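Side-chain contacts in tRNA threonylcarbamoyladenosine biosynthesis protein TsaB (Pseudomonas aeruginosa, PDB 5BR9), which probably takes part in making the threonylcarbamoyladenosine modification, t(6)A37, of tRNA, as a TsaB member of the KAE1/TsaD family: residues S10-L15 with F205-G210; L152-V157 with W175-R180. One frame throughout, in Å; residues are numbered along the deposited sequence.

Contact 1. Residues S10-L15 with F205-G210; sequences STLLAL and FAWARG
W207 meets both S10 and L12, and it carries the whole contact for its segment. F205, two residues earlier on helix 196-208, points away from residues 10-15 and rests on E142 of strand 142-152. W207 itself points toward residues 10-15. Its CG stands anti to the backbone N (chi1 -178°), which carries the indole out from the helix to S10 and L12. One methyl of L12, CD2, sits over a face of the indole. It is 4.0 Å from the centroid of the five-membered ring of W207 and only 10° off the ring normal, a CH-pi contact. The other methyl, CD1, is near the stem of the indole, 4.2 Å from W207 CB. S10 comes in at the ring edge instead. Its OG lies in the ring plane, 3.2 Å from W207 NE1. A water joins the same two groups. It accepts from W207 NE1 at 3.0 Å and is hydrogen-bonded to S10 OG at 2.7 Å. The indole N-H is thus satisfied at the partly exposed end of the contact, while L12 is buried. P97 also touches the tryptophan. Beyond W207, R209 turns to E142 and E211, with which it forms salt bridges. G210 closes the helix with positive phi, and its N bonds to W207 O at 2.9 Å. The arrangement is a helix packed on strand 12-16, in the first of the two mixed sheets of an ASKHA (actin-like ATPase) fold, with a Schellman motif ending the helix.

Contact 2. Residues L152-V157 with W175-R180; sequences LPPERV and WGYVER
The guanidinium of R180 presents its edge to E155 and one face to P154. At the edge, R180 grips the carboxylate side-on. R180 NE gives the shorter bond, 2.8 Å to E155 OE2, with an angle of 158° at the hydrogen. That oxygen lies close to the guanidinium plane. R180 NH2 reaches E155 OE1 at 3.2 Å, on the syn lone pair, and the oxygen is tilted out of the guanidinium plane. The two flat groups are not coplanar; their planes are 49° apart. The glutamate chain bends at chi2 (81°), which brings the carboxylate back to the arginine. Over the face, P154 CG lies 3.6 Å from R180 CZ, offset toward the rim. P154 also meets Y177, CB to CB at 3.8 Å, and its CG approaches the tyrosine ring obliquely. R180 NH1 lies at the edge of the Y177 ring and makes a salt bridge to D129. Held by both E155 and D129, the guanidinium is fixed in its rotation. The arrangement is a side-on Arg-Glu salt bridge with a proline packed over the guanidinium face and against the tyrosine stem. It joins a short 3-10 turn at 154-156 to the 3-10 region around 175-180, in the loops before and after strand 168-171 of the second mixed sheet.

In the fold
The two contacts belong to different sheets and lie on opposite sides of the chain's centre. Their centres are about 33 Å apart and they do not touch. Contact 1 brings together segments distant in sequence: a strand from the start of the chain and the last helix. Contact 2 is nested within that span and joins two nearby loops. Both are partly buried, but the centre of contact 2 lies farther out, about 21 Å from the centre of the chain, against about 13 Å for that of contact 1. The chemistry differs accordingly. Contact 1 rests on an apolar methyl-to-ring contact with a water at the edge of the indole. Contact 2 adds a salt bridge to its apolar packing.

Contact 1. Residues S10-L15 with F205-G210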
# COMPACT_ATOMS: atom_id res chain seq x y z
N SER A 10 11.41 -7.91 24.42
CA SER A 10 10.79 -7.86 23.10
C SER A 10 11.56 -7.03 22.10
O SER A 10 12.16 -6.01 22.44
CB SER A 10 9.37 -7.29 23.20
OG SER A 10 8.51 -8.16 23.91
N THR A 11 11.50 -7.44 20.85
CA THR A 11 12.08 -6.64 19.79
C THR A 11 10.93 -6.17 18.91
O THR A 11 10.22 -6.98 18.33
CB THR A 11 13.14 -7.42 19.00
OG1 THR A 11 14.19 -7.82 19.90
CG2 THR A 11 13.75 -6.56 17.92
N LEU A 12 10.71 -4.87 18.86
CA LEU A 12 9.60 -4.28 18.11
C LEU A 12 10.07 -3.27 17.08
O LEU A 12 10.90 -2.41 17.37
CB LEU A 12 8.60 -3.58 19.06
CG LEU A 12 7.90 -4.42 20.12
CD1 LEU A 12 7.01 -3.53 21.01
CD2 LEU A 12 7.09 -5.57 19.48
N LEU A 13 9.47 -3.34 15.90
CA LEU A 13 9.75 -2.42 14.81
C LEU A 13 8.54 -1.49 14.63
O LEU A 13 7.39 -1.95 14.61
CB LEU A 13 10.06 -3.19 13.50
CG LEU A 13 10.39 -2.39 12.24
CD1 LEU A 13 11.70 -1.61 12.44
CD2 LEU A 13 10.47 -3.29 11.00
N ALA A 14 8.80 -0.20 14.51
CA ALA A 14 7.75 0.79 14.35
C ALA A 14 8.02 1.68 13.16
O ALA A 14 9.16 2.02 12.87
CB ALA A 14 7.61 1.63 15.61
N LEU A 15 6.97 2.01 12.41
CA LEU A 15 7.11 2.94 11.30
C LEU A 15 5.88 3.84 11.12
O LEU A 15 4.74 3.43 11.36
CB LEU A 15 7.46 2.20 10.02
CG LEU A 15 6.53 1.19 9.41
CD1 LEU A 15 5.51 1.93 8.54
CD2 LEU A 15 7.41 0.24 8.58
N PHE A 205 3.17 -0.88 24.98
CA PHE A 205 2.02 -1.08 25.86
C PHE A 205 1.04 -2.07 25.22
O PHE A 205 0.55 -2.99 25.88
CB PHE A 205 1.33 0.25 26.20
CG PHE A 205 2.15 1.16 27.09
CD1 PHE A 205 2.30 0.87 28.45
CD2 PHE A 205 2.78 2.28 26.57
CE1 PHE A 205 3.07 1.69 29.27
CE2 PHE A 205 3.55 3.11 27.39
CZ PHE A 205 3.69 2.83 28.74
N ALA A 206 0.78 -1.90 23.93
CA ALA A 206 -0.18 -2.73 23.22
C ALA A 206 0.31 -4.17 23.13
O ALA A 206 -0.46 -5.12 23.31
CB ALA A 206 -0.45 -2.16 21.81
N TRP A 207 1.60 -4.34 22.88
CA TRP A 207 2.18 -5.68 22.74
C TRP A 207 2.11 -6.43 24.08
O TRP A 207 1.80 -7.62 24.11
CB TRP A 207 3.62 -5.59 22.25
CG TRP A 207 4.32 -6.91 22.02
CD1 TRP A 207 5.44 -7.36 22.66
CD2 TRP A 207 3.98 -7.93 21.05
NE1 TRP A 207 5.81 -8.60 22.17
CE2 TRP A 207 4.93 -8.96 21.18
CE3 TRP A 207 2.95 -8.06 20.11
CZ2 TRP A 207 4.88 -10.13 20.40
CZ3 TRP A 207 2.91 -9.22 19.33
CH2 TRP A 207 3.87 -10.23 19.48
N ALA A 208 2.41 -5.73 25.17
CA ALA A 208 2.35 -6.32 26.51
C ALA A 208 0.93 -6.71 26.92
O ALA A 208 0.77 -7.56 27.79
CB ALA A 208 2.93 -5.36 27.55
N ARG A 209 -0.09 -6.09 26.32
CA ARG A 209 -1.49 -6.45 26.59
C ARG A 209 -1.89 -7.66 25.77
O ARG A 209 -3.00 -8.15 25.89
CB ARG A 209 -2.45 -5.30 26.28
CG ARG A 209 -2.48 -4.17 27.30
CD ARG A 209 -3.69 -3.25 27.07
NE ARG A 209 -3.53 -2.42 25.88
CZ ARG A 209 -2.89 -1.25 25.87
NH1 ARG A 209 -2.34 -0.78 26.99
NH2 ARG A 209 -2.79 -0.55 24.74
N GLY A 210 -0.99 -8.11 24.90
CA GLY A 210 -1.28 -9.24 24.05
C GLY A 210 -1.98 -8.91 22.75
O GLY A 210 -2.55 -9.78 22.12
O HOH W 1 8.08 -10.47 22.54

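Contact 2. Residues L152-V157 with W175-R180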
# COMPACT_ATOMS: atom_id res chain seq x y z
N LEU A 152 -14.76 15.86 12.65
CA LEU A 152 -15.76 16.84 13.06
C LEU A 152 -15.47 18.21 12.50
O LEU A 152 -14.30 18.58 12.35
CB LEU A 152 -15.77 16.95 14.59
CG LEU A 152 -16.12 15.76 15.48
CD1 LEU A 152 -15.62 16.03 16.90
CD2 LEU A 152 -17.62 15.54 15.49
N PRO A 153 -16.53 19.01 12.25
CA PRO A 153 -16.32 20.45 12.08
C PRO A 153 -15.65 20.95 13.35
O PRO A 153 -16.01 20.53 14.44
CB PRO A 153 -17.73 21.02 11.96
CG PRO A 153 -18.60 19.86 11.66
CD PRO A 153 -17.96 18.67 12.30
N PRO A 154 -14.68 21.85 13.22
CA PRO A 154 -13.97 22.37 14.39
C PRO A 154 -14.92 22.95 15.45
O PRO A 154 -14.62 22.87 16.65
CB PRO A 154 -13.05 23.44 13.80
CG PRO A 154 -13.67 23.78 12.46
CD PRO A 154 -14.24 22.50 11.97
N GLU A 155 -16.06 23.47 15.01
CA GLU A 155 -17.09 24.03 15.89
C GLU A 155 -17.68 23.03 16.89
O GLU A 155 -18.36 23.42 17.83
CB GLU A 155 -18.26 24.61 15.06
CG GLU A 155 -17.95 25.93 14.37
CD GLU A 155 -17.17 25.76 13.07
OE1 GLU A 155 -16.88 24.60 12.67
OE2 GLU A 155 -16.86 26.80 12.43
N ARG A 156 -17.45 21.75 16.66
CA ARG A 156 -18.13 20.76 17.47
C ARG A 156 -17.18 19.97 18.36
O ARG A 156 -17.66 19.18 19.17
CB ARG A 156 -18.94 19.82 16.58
CG ARG A 156 -20.16 20.47 15.94
CD ARG A 156 -20.92 19.49 15.07
NE ARG A 156 -21.44 18.36 15.85
CZ ARG A 156 -21.54 17.12 15.39
NH1 ARG A 156 -21.13 16.83 14.16
NH2 ARG A 156 -22.03 16.16 16.17
N VAL A 157 -15.86 20.17 18.24
CA VAL A 157 -14.93 19.37 19.03
C VAL A 157 -15.08 19.72 20.51
O VAL A 157 -15.38 20.87 20.86
CB VAL A 157 -13.44 19.53 18.60
CG1 VAL A 157 -13.23 19.14 17.14
CG2 VAL A 157 -12.91 20.91 18.90
N TRP A 175 -5.09 22.01 14.80
CA TRP A 175 -5.17 23.20 15.62
C TRP A 175 -5.01 24.47 14.80
O TRP A 175 -5.17 25.57 15.34
CB TRP A 175 -4.16 23.13 16.76
CG TRP A 175 -4.68 22.16 17.80
CD1 TRP A 175 -4.35 20.84 17.93
CD2 TRP A 175 -5.68 22.43 18.79
NE1 TRP A 175 -5.07 20.27 18.96
CE2 TRP A 175 -5.90 21.23 19.50
CE3 TRP A 175 -6.41 23.57 19.15
CZ2 TRP A 175 -6.81 21.14 20.55
CZ3 TRP A 175 -7.31 23.48 20.21
CH2 TRP A 175 -7.51 22.27 20.89
N GLY A 176 -4.77 24.33 13.49
CA GLY A 176 -4.88 25.45 12.57
C GLY A 176 -6.29 26.04 12.61
O GLY A 176 -6.48 27.21 12.33
N TYR A 177 -7.26 25.25 13.06
CA TYR A 177 -8.65 25.70 13.14
C TYR A 177 -9.07 26.18 14.55
O TYR A 177 -10.26 26.24 14.86
CB TYR A 177 -9.61 24.58 12.71
CG TYR A 177 -9.56 24.16 11.26
CD1 TYR A 177 -10.47 24.68 10.35
CD2 TYR A 177 -8.63 23.24 10.81
CE1 TYR A 177 -10.44 24.30 9.03
CE2 TYR A 177 -8.59 22.86 9.49
CZ TYR A 177 -9.51 23.39 8.60
OH TYR A 177 -9.49 23.02 7.28
N VAL A 178 -8.10 26.51 15.40
CA VAL A 178 -8.40 26.84 16.80
C VAL A 178 -9.43 27.99 16.96
O VAL A 178 -10.29 27.94 17.86
CB VAL A 178 -7.08 27.15 17.57
CG1 VAL A 178 -6.34 28.34 16.97
CG2 VAL A 178 -7.37 27.35 19.04
N GLU A 179 -9.38 28.99 16.09
CA GLU A 179 -10.24 30.17 16.25
C GLU A 179 -11.71 29.82 16.02
O GLU A 179 -12.58 30.61 16.36
CB GLU A 179 -9.80 31.30 15.31
CG GLU A 179 -8.42 31.84 15.67
CD GLU A 179 -8.08 33.14 14.97
OE1 GLU A 179 -8.89 33.61 14.15
OE2 GLU A 179 -6.97 33.67 15.23
N ARG A 180 -11.97 28.64 15.46
CA ARG A 180 -13.34 28.16 15.21
C ARG A 180 -13.84 27.12 16.23
O ARG A 180 -14.99 26.67 16.15
CB ARG A 180 -13.43 27.57 13.80
CG ARG A 180 -13.43 28.63 12.69
CD ARG A 180 -13.36 27.98 11.29
NE ARG A 180 -14.46 27.04 11.06
CZ ARG A 180 -14.56 26.26 10.00
NH1 ARG A 180 -13.63 26.30 9.05
NH2 ARG A 180 -15.59 25.43 9.87